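Local coordinates for hemolysin-related protein (Vibrio cholerae serotype O1, PDB 6MLT) that probably helps biofilms adhere as a secreted, calcium-binding matrix protein whose β-propeller carries a lectin-like β-prism domain, at residues P35-N41 against D53-V59; G109-I113 against I125-Q129. All coordinates share one frame. Numbering follows the deposited sequence.

Repeated folds often place metal sites at equivalent turns, and two adjacent blades of this eight-bladed β-propeller illustrate the principle. Contact 1, first along the chain, pairs strands 36-38 and 56-63 on either side of its calcium-binding loop; contact 2, in the next blade, pairs strands 112-115 and 122-126, the hairpin that follows its sodium-binding loop (104-112). Their centres lie about 11 Å apart, so the two blades touch directly: I58 CD1 packs 3.5 Å from I113 CD1, V38 CG2 lies 4.0 Å from I111 CG2, and L40 O is 3.0 Å from H128 ND1, a probable hydrogen bond. Two metal-bearing blades thereby pack against each other.

Contact 1. Residues P35-N41 against D53-V59; sequences PIVVQLN and DVADIIV. With CA (calcium ion), chain C; CA (calcium ion), chain B.
Propeller blades can join neighbouring antiparallel strands through a metal-binding loop; here strands 36-38 and 56-63 do so, segment axes 4.7 Å apart at 144°. I36-I58 and V38-D56 are hydrogen-bonded pairs (I58 N to I36 O 2.8 Å, D56 N to V38 O 2.7 Å), V37-I57 between them non-hydrogen-bonded. V37 (t) sets CG1 3.7 Å from A55 CB; on the other face I58 (m, t) places CD1 3.6 Å from V38 CG2. Q39 (m, m) folds back so that NE2 donates to D53 O at 2.9 Å. D56 (m) accepts L40 N on OD2 at 2.9 Å and G78 N on OD1. The first calcium binds D56 OD1 (2.4 Å) and OD2 (2.5 Å), N41 (p) OD1 (2.3 Å), V54 O (2.2 Å) and D43; D53 (m), closing the EF-hand-like loop 42-53, binds the second through OD1 (2.5 Å) and OD2 (2.6 Å), OD2 accepting D50 N. Water 1, 2.5 Å from the first calcium, donates to Q39 OE1 (2.8 Å) and N41 O (2.5 Å).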
ATOM      1  N   PRO A  35      16.705  -2.550   7.651  1.00 17.05           N
ATOM      2  CA  PRO A  35      17.584  -2.482   6.481  1.00 17.69           C
ATOM      3  C   PRO A  35      16.867  -1.880   5.280  1.00 18.58           C
ATOM      4  O   PRO A  35      15.645  -1.934   5.160  1.00 18.50           O
ATOM      5  CB  PRO A  35      17.944  -3.947   6.227  1.00 19.87           C
ATOM      6  CG  PRO A  35      16.728  -4.694   6.701  1.00 16.61           C
ATOM      7  CD  PRO A  35      16.154  -3.901   7.846  1.00 17.13           C
ATOM      8  N   ILE A  36      17.673  -1.317   4.384  1.00 15.28           N
ATOM      9  CA  ILE A  36      17.229  -0.716   3.131  1.00 18.41           C
ATOM     10  C   ILE A  36      17.850  -1.505   1.992  1.00 16.90           C
ATOM     11  O   ILE A  36      18.993  -1.956   2.106  1.00 17.52           O
ATOM     12  CB  ILE A  36      17.655   0.769   3.062  1.00 28.32           C
ATOM     13  CG1 ILE A  36      16.957   1.588   4.156  1.00 30.12           C
ATOM     14  CG2 ILE A  36      17.426   1.353   1.690  1.00 40.28           C
ATOM     15  CD1 ILE A  36      15.480   1.498   4.145  1.00 23.29           C
ATOM     16  N   VAL A  37      17.117  -1.648   0.886  1.00 17.56           N
ATOM     17  CA  VAL A  37      17.531  -2.502  -0.226  1.00 18.78           C
ATOM     18  C   VAL A  37      17.450  -1.708  -1.523  1.00 18.94           C
ATOM     19  O   VAL A  37      16.358  -1.312  -1.946  1.00 16.97           O
ATOM     20  CB  VAL A  37      16.672  -3.773  -0.331  1.00 19.87           C
ATOM     21  CG1 VAL A  37      17.093  -4.617  -1.540  1.00 19.73           C
ATOM     22  CG2 VAL A  37      16.780  -4.591   0.945  1.00 19.64           C
ATOM     23  N   VAL A  38      18.603  -1.505  -2.164  1.00 16.71           N
ATOM     24  CA  VAL A  38      18.711  -0.771  -3.420  1.00 18.61           C
ATOM     25  C   VAL A  38      19.956  -1.259  -4.157  1.00 20.96           C
ATOM     26  O   VAL A  38      20.867  -1.840  -3.560  1.00 20.66           O
ATOM     27  CB  VAL A  38      18.802   0.756  -3.199  1.00 18.77           C
ATOM     28  CG1 VAL A  38      17.457   1.332  -2.758  1.00 18.52           C
ATOM     29  CG2 VAL A  38      19.898   1.085  -2.177  1.00 18.25           C
ATOM     30  N   GLN A  39      20.007  -0.989  -5.466  1.00 18.05           N
ATOM     31  CA  GLN A  39      21.162  -1.350  -6.291  1.00 19.13           C
ATOM     32  C   GLN A  39      22.294  -0.336  -6.120  1.00 20.83           C
ATOM     33  O   GLN A  39      22.084   0.870  -6.284  1.00 22.45           O
ATOM     34  CB  GLN A  39      20.764  -1.405  -7.767  1.00 19.06           C
ATOM     35  CG  GLN A  39      19.625  -2.345  -8.113  1.00 22.16           C
ATOM     36  CD  GLN A  39      20.068  -3.785  -8.290  1.00 21.24           C
ATOM     37  OE1 GLN A  39      21.258  -4.101  -8.239  1.00 19.85           O
ATOM     38  NE2 GLN A  39      19.105  -4.669  -8.504  1.00 21.85           N
ATOM     39  N   LEU A  40      23.509  -0.821  -5.841  1.00 21.67           N
ATOM     40  CA  LEU A  40      24.633   0.079  -5.601  1.00 21.42           C
ATOM     41  C   LEU A  40      25.891  -0.216  -6.406  1.00 23.21           C
ATOM     42  O   LEU A  40      26.814   0.608  -6.375  1.00 25.01           O
ATOM     43  CB  LEU A  40      25.007   0.076  -4.113  1.00 20.37           C
ATOM     44  CG  LEU A  40      23.936   0.611  -3.157  1.00 19.92           C
ATOM     45  CD1 LEU A  40      24.373   0.403  -1.710  1.00 20.13           C
ATOM     46  CD2 LEU A  40      23.639   2.080  -3.416  1.00 17.75           C
ATOM     47  N   ASN A  41      25.975  -1.336  -7.122  1.00 23.58           N
ATOM     48  CA  ASN A  41      27.178  -1.609  -7.901  1.00 22.30           C
ATOM     49  C   ASN A  41      26.824  -2.393  -9.156  1.00 23.78           C
ATOM     50  O   ASN A  41      25.708  -2.892  -9.319  1.00 21.38           O
ATOM     51  CB  ASN A  41      28.232  -2.354  -7.069  1.00 21.15           C
ATOM     52  CG  ASN A  41      27.876  -3.807  -6.826  1.00 22.13           C
ATOM     53  OD1 ASN A  41      26.805  -4.121  -6.324  1.00 23.33           O
ATOM     54  ND2 ASN A  41      28.784  -4.707  -7.198  1.00 23.46           N
ATOM     55  N   ASP A  53      21.306  -6.026 -12.026  1.00 29.90           N
ATOM     56  CA  ASP A  53      22.304  -6.314 -11.013  1.00 26.23           C
ATOM     57  C   ASP A  53      21.623  -6.869  -9.761  1.00 23.96           C
ATOM     58  O   ASP A  53      20.399  -7.027  -9.702  1.00 23.61           O
ATOM     59  CB  ASP A  53      23.115  -5.054 -10.718  1.00 24.72           C
ATOM     60  CG  ASP A  53      23.845  -4.548 -11.938  1.00 23.90           C
ATOM     61  OD1 ASP A  53      24.701  -5.290 -12.459  1.00 24.31           O
ATOM     62  OD2 ASP A  53      23.533  -3.429 -12.394  1.00 24.59           O
ATOM     63  N   VAL A  54      22.423  -7.166  -8.742  1.00 20.88           N
ATOM     64  CA  VAL A  54      21.929  -7.757  -7.501  1.00 21.84           C
ATOM     65  C   VAL A  54      21.766  -6.645  -6.473  1.00 20.81           C
ATOM     66  O   VAL A  54      22.740  -5.973  -6.118  1.00 21.51           O
ATOM     67  CB  VAL A  54      22.875  -8.855  -6.989  1.00 21.23           C
ATOM     68  CG1 VAL A  54      22.344  -9.469  -5.692  1.00 22.07           C
ATOM     69  CG2 VAL A  54      23.051  -9.933  -8.039  1.00 21.45           C
ATOM     70  N   ALA A  55      20.539  -6.453  -5.987  1.00 20.55           N
ATOM     71  CA  ALA A  55      20.271  -5.386  -5.031  1.00 18.44           C
ATOM     72  C   ALA A  55      21.056  -5.601  -3.743  1.00 19.67           C
ATOM     73  O   ALA A  55      21.332  -6.731  -3.331  1.00 18.17           O
ATOM     74  CB  ALA A  55      18.777  -5.307  -4.725  1.00 19.88           C
ATOM     75  N   ASP A  56      21.399  -4.494  -3.099  1.00 18.18           N
ATOM     76  CA  ASP A  56      22.302  -4.469  -1.961  1.00 18.07           C
ATOM     77  C   ASP A  56      21.585  -3.950  -0.725  1.00 20.71           C
ATOM     78  O   ASP A  56      20.447  -3.483  -0.789  1.00 17.53           O
ATOM     79  CB  ASP A  56      23.511  -3.613  -2.305  1.00 19.50           C
ATOM     80  CG  ASP A  56      24.171  -4.089  -3.569  1.00 19.25           C
ATOM     81  OD1 ASP A  56      24.589  -5.265  -3.581  1.00 18.63           O
ATOM     82  OD2 ASP A  56      24.221  -3.321  -4.557  1.00 19.65           O
ATOM     83  N   ILE A  57      22.264  -4.054   0.415  1.00 17.25           N
ATOM     84  CA  ILE A  57      21.686  -3.723   1.711  1.00 19.02           C
ATOM     85  C   ILE A  57      22.448  -2.541   2.302  1.00 18.05           C
ATOM     86  O   ILE A  57      23.684  -2.519   2.285  1.00 21.10           O
ATOM     87  CB  ILE A  57      21.712  -4.935   2.663  1.00 21.39           C
ATOM     88  CG1 ILE A  57      20.653  -5.972   2.251  1.00 27.14           C
ATOM     89  CG2 ILE A  57      21.446  -4.504   4.104  1.00 21.03           C
ATOM     90  CD1 ILE A  57      21.001  -6.820   1.074  1.00 32.45           C
ATOM     91  N   ILE A  58      21.709  -1.566   2.825  1.00 15.55           N
ATOM     92  CA  ILE A  58      22.275  -0.434   3.552  1.00 16.22           C
ATOM     93  C   ILE A  58      21.817  -0.512   5.001  1.00 16.43           C
ATOM     94  O   ILE A  58      20.615  -0.622   5.274  1.00 16.94           O
ATOM     95  CB  ILE A  58      21.859   0.909   2.932  1.00 19.80           C
ATOM     96  CG1 ILE A  58      22.441   1.051   1.529  1.00 23.57           C
ATOM     97  CG2 ILE A  58      22.333   2.074   3.824  1.00 21.69           C
ATOM     98  CD1 ILE A  58      21.801   2.165   0.719  1.00 29.09           C
ATOM     99  N   VAL A  59      22.775  -0.424   5.924  1.00 16.30           N
ATOM    100  CA  VAL A  59      22.515  -0.424   7.357  1.00 18.01           C
ATOM    101  C   VAL A  59      23.400   0.633   8.007  1.00 16.62           C
ATOM    102  O   VAL A  59      24.342   1.150   7.402  1.00 18.30           O
ATOM    103  CB  VAL A  59      22.763  -1.806   8.001  1.00 19.00           C
ATOM    104  CG1 VAL A  59      21.785  -2.821   7.448  1.00 17.93           C
ATOM    105  CG2 VAL A  59      24.188  -2.263   7.763  1.00 20.09           C
TER
HETATM  106 CA    CA C1002      24.853  -5.233  -6.011  1.00 21.98          CA
HETATM  107 CA    CA B1001      25.124  -3.835 -14.397  1.00 32.25          CA
HETATM  108  O   HOH W   1      23.910  -3.540  -7.634  1.00 19.47           O
HETATM  109  O   HOH W   2      23.195  -4.054 -15.514  1.00 35.74           O
HETATM  110  O   HOH W   3      26.124  -7.082  -5.320  1.00 19.65           O

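Contact 2. Residues G109-I113 against I125-Q129; sequences GLIEI and ILDHQ. With NA (sodium ion), chain D.
A short acidic loop that feeds straight into a β-hairpin is a recurrent device of FG-GAP-like propeller blades, and 109-113 against 125-129 is a clear instance. The touching parts run 133° apart, roughly antiparallel. G109, inside the metal loop, has left-handed backbone angles (86/4), and its N hydrogen-bonds to D104 OD2. L110, extended and m, t, offers its carbonyl O to the sodium at 2.3 Å; its side chain reaches the ring of H128 (p, chi2 104°), whose ND1 probably hydrogen-bonds to L40 O, with CD1 3.9 Å from H128 CD2 and L110 CD2 over one ring face. At I111 regular pairing has not yet begun: its O is bridged to H128 N by water 4, which donates to I111 O at 2.8 Å and accepts from H128 N at 2.9 Å. E112 (m, p) curls its carboxylate back onto the sodium, OE1 at 2.5 Å and OE2 at 2.3 Å, where D104, D106 and D108 complete the alternating ligand pattern; L105 N hydrogen-bonds to OE1 and K133 NZ to OE2. E112 CB meanwhile rests 3.7 Å from I125 CG2. I113 (m, t) then forms the hydrogen-bonded pair with L126: I113 N to L126 O and L126 N to I113 O are both 2.9 Å. Past that pair, D127 (p) makes an Asx turn, OD1 accepting Q129 N at 2.9 Å and also N131 N. The hairpin fills the middle of its four-stranded blade, E112 bonding through its backbone to A103 of strand 101-103, and I125 to K133 and K134 of strand 132-137.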
ATOM      1  N   GLY A 109      20.597   7.779 -13.102  1.00 28.61           N
ATOM      2  CA  GLY A 109      20.694   6.336 -13.129  1.00 33.20           C
ATOM      3  C   GLY A 109      21.390   5.713 -11.937  1.00 37.39           C
ATOM      4  O   GLY A 109      21.575   4.488 -11.921  1.00 44.01           O
ATOM      5  N   LEU A 110      21.777   6.506 -10.943  1.00 30.03           N
ATOM      6  CA  LEU A 110      22.511   6.026  -9.783  1.00 25.42           C
ATOM      7  C   LEU A 110      21.762   6.407  -8.515  1.00 23.18           C
ATOM      8  O   LEU A 110      21.150   7.476  -8.435  1.00 24.81           O
ATOM      9  CB  LEU A 110      23.924   6.612  -9.747  1.00 28.36           C
ATOM     10  CG  LEU A 110      24.775   6.325 -10.987  1.00 32.35           C
ATOM     11  CD1 LEU A 110      26.048   7.149 -10.958  1.00 33.34           C
ATOM     12  CD2 LEU A 110      25.090   4.842 -11.075  1.00 34.55           C
ATOM     13  N   ILE A 111      21.845   5.534  -7.515  1.00 22.16           N
ATOM     14  CA  ILE A 111      21.126   5.705  -6.258  1.00 22.42           C
ATOM     15  C   ILE A 111      21.846   6.724  -5.386  1.00 21.77           C
ATOM     16  O   ILE A 111      23.072   6.672  -5.234  1.00 24.59           O
ATOM     17  CB  ILE A 111      21.010   4.354  -5.528  1.00 27.21           C
ATOM     18  CG1 ILE A 111      20.095   3.391  -6.293  1.00 27.23           C
ATOM     19  CG2 ILE A 111      20.528   4.549  -4.076  1.00 29.00           C
ATOM     20  CD1 ILE A 111      18.643   3.777  -6.282  1.00 28.03           C
ATOM     21  N   GLU A 112      21.075   7.630  -4.780  1.00 20.35           N
ATOM     22  CA  GLU A 112      21.533   8.499  -3.703  1.00 19.50           C
ATOM     23  C   GLU A 112      20.960   8.018  -2.372  1.00 19.99           C
ATOM     24  O   GLU A 112      19.871   7.445  -2.322  1.00 20.76           O
ATOM     25  CB  GLU A 112      21.107   9.956  -3.930  1.00 22.92           C
ATOM     26  CG  GLU A 112      21.964  10.722  -4.933  1.00 26.45           C
ATOM     27  CD  GLU A 112      21.571  10.466  -6.375  1.00 30.84           C
ATOM     28  OE1 GLU A 112      20.355  10.391  -6.658  1.00 28.84           O
ATOM     29  OE2 GLU A 112      22.480  10.341  -7.229  1.00 33.88           O
ATOM     30  N   ILE A 113      21.687   8.285  -1.288  1.00 18.41           N
ATOM     31  CA  ILE A 113      21.337   7.800   0.045  1.00 20.52           C
ATOM     32  C   ILE A 113      21.182   9.001   0.966  1.00 19.55           C
ATOM     33  O   ILE A 113      22.140   9.756   1.164  1.00 19.31           O
ATOM     34  CB  ILE A 113      22.402   6.833   0.585  1.00 21.08           C
ATOM     35  CG1 ILE A 113      22.575   5.664  -0.386  1.00 25.11           C
ATOM     36  CG2 ILE A 113      22.026   6.342   1.979  1.00 20.41           C
ATOM     37  CD1 ILE A 113      23.809   4.844  -0.128  1.00 28.39           C
ATOM     38  N   ILE A 125      23.423  13.718   1.645  1.00 17.00           N
ATOM     39  CA  ILE A 125      23.000  12.913   0.514  1.00 17.73           C
ATOM     40  C   ILE A 125      24.254  12.332  -0.127  1.00 17.22           C
ATOM     41  O   ILE A 125      25.070  13.070  -0.694  1.00 18.86           O
ATOM     42  CB  ILE A 125      22.169  13.727  -0.484  1.00 20.51           C
ATOM     43  CG1 ILE A 125      20.975  14.350   0.259  1.00 21.83           C
ATOM     44  CG2 ILE A 125      21.710  12.839  -1.641  1.00 20.76           C
ATOM     45  CD1 ILE A 125      20.070  15.216  -0.591  1.00 26.85           C
ATOM     46  N   LEU A 126      24.412  11.013  -0.020  1.00 17.44           N
ATOM     47  CA  LEU A 126      25.577  10.316  -0.547  1.00 19.20           C
ATOM     48  C   LEU A 126      25.289   9.771  -1.940  1.00 20.07           C
ATOM     49  O   LEU A 126      24.143   9.449  -2.274  1.00 21.09           O
ATOM     50  CB  LEU A 126      25.975   9.153   0.360  1.00 17.81           C
ATOM     51  CG  LEU A 126      26.095   9.428   1.860  1.00 20.93           C
ATOM     52  CD1 LEU A 126      26.541   8.162   2.579  1.00 20.31           C
ATOM     53  CD2 LEU A 126      27.061  10.557   2.127  1.00 23.22           C
ATOM     54  N   ASP A 127      26.348   9.649  -2.744  1.00 18.07           N
ATOM     55  CA  ASP A 127      26.272   8.895  -3.986  1.00 21.51           C
ATOM     56  C   ASP A 127      26.383   7.402  -3.680  1.00 22.01           C
ATOM     57  O   ASP A 127      26.551   6.986  -2.528  1.00 21.95           O
ATOM     58  CB  ASP A 127      27.340   9.365  -4.980  1.00 24.02           C
ATOM     59  CG  ASP A 127      28.788   9.060  -4.536  1.00 28.57           C
ATOM     60  OD1 ASP A 127      29.035   8.149  -3.710  1.00 26.05           O
ATOM     61  OD2 ASP A 127      29.696   9.751  -5.053  1.00 29.48           O
ATOM     62  N   HIS A 128      26.293   6.579  -4.730  1.00 21.19           N
ATOM     63  CA  HIS A 128      26.200   5.131  -4.548  1.00 23.75           C
ATOM     64  C   HIS A 128      27.495   4.512  -4.036  1.00 22.41           C
ATOM     65  O   HIS A 128      27.503   3.322  -3.702  1.00 24.15           O
ATOM     66  CB  HIS A 128      25.789   4.457  -5.864  1.00 25.09           C
ATOM     67  CG  HIS A 128      26.862   4.468  -6.909  1.00 25.01           C
ATOM     68  ND1 HIS A 128      27.615   3.355  -7.214  1.00 27.63           N
ATOM     69  CD2 HIS A 128      27.314   5.458  -7.713  1.00 25.49           C
ATOM     70  CE1 HIS A 128      28.481   3.657  -8.166  1.00 25.98           C
ATOM     71  NE2 HIS A 128      28.319   4.927  -8.487  1.00 26.87           N
ATOM     72  N   GLN A 129      28.575   5.277  -3.964  1.00 19.20           N
ATOM     73  CA  GLN A 129      29.838   4.807  -3.421  1.00 22.81           C
ATOM     74  C   GLN A 129      30.070   5.259  -1.984  1.00 25.34           C
ATOM     75  O   GLN A 129      31.136   4.983  -1.427  1.00 22.98           O
ATOM     76  CB  GLN A 129      30.990   5.283  -4.313  1.00 26.76           C
ATOM     77  CG  GLN A 129      30.915   4.714  -5.721  1.00 36.21           C
ATOM     78  CD  GLN A 129      32.014   5.238  -6.635  1.00 45.09           C
ATOM     79  OE1 GLN A 129      32.374   6.413  -6.587  1.00 47.28           O
ATOM     80  NE2 GLN A 129      32.548   4.364  -7.474  1.00 48.42           N
TER
HETATM   81 NA    NA D1003      21.086   9.703  -8.957  1.00 21.13          NA
HETATM   82  O   HOH W   4      24.895   8.094  -6.830  1.00 30.62           O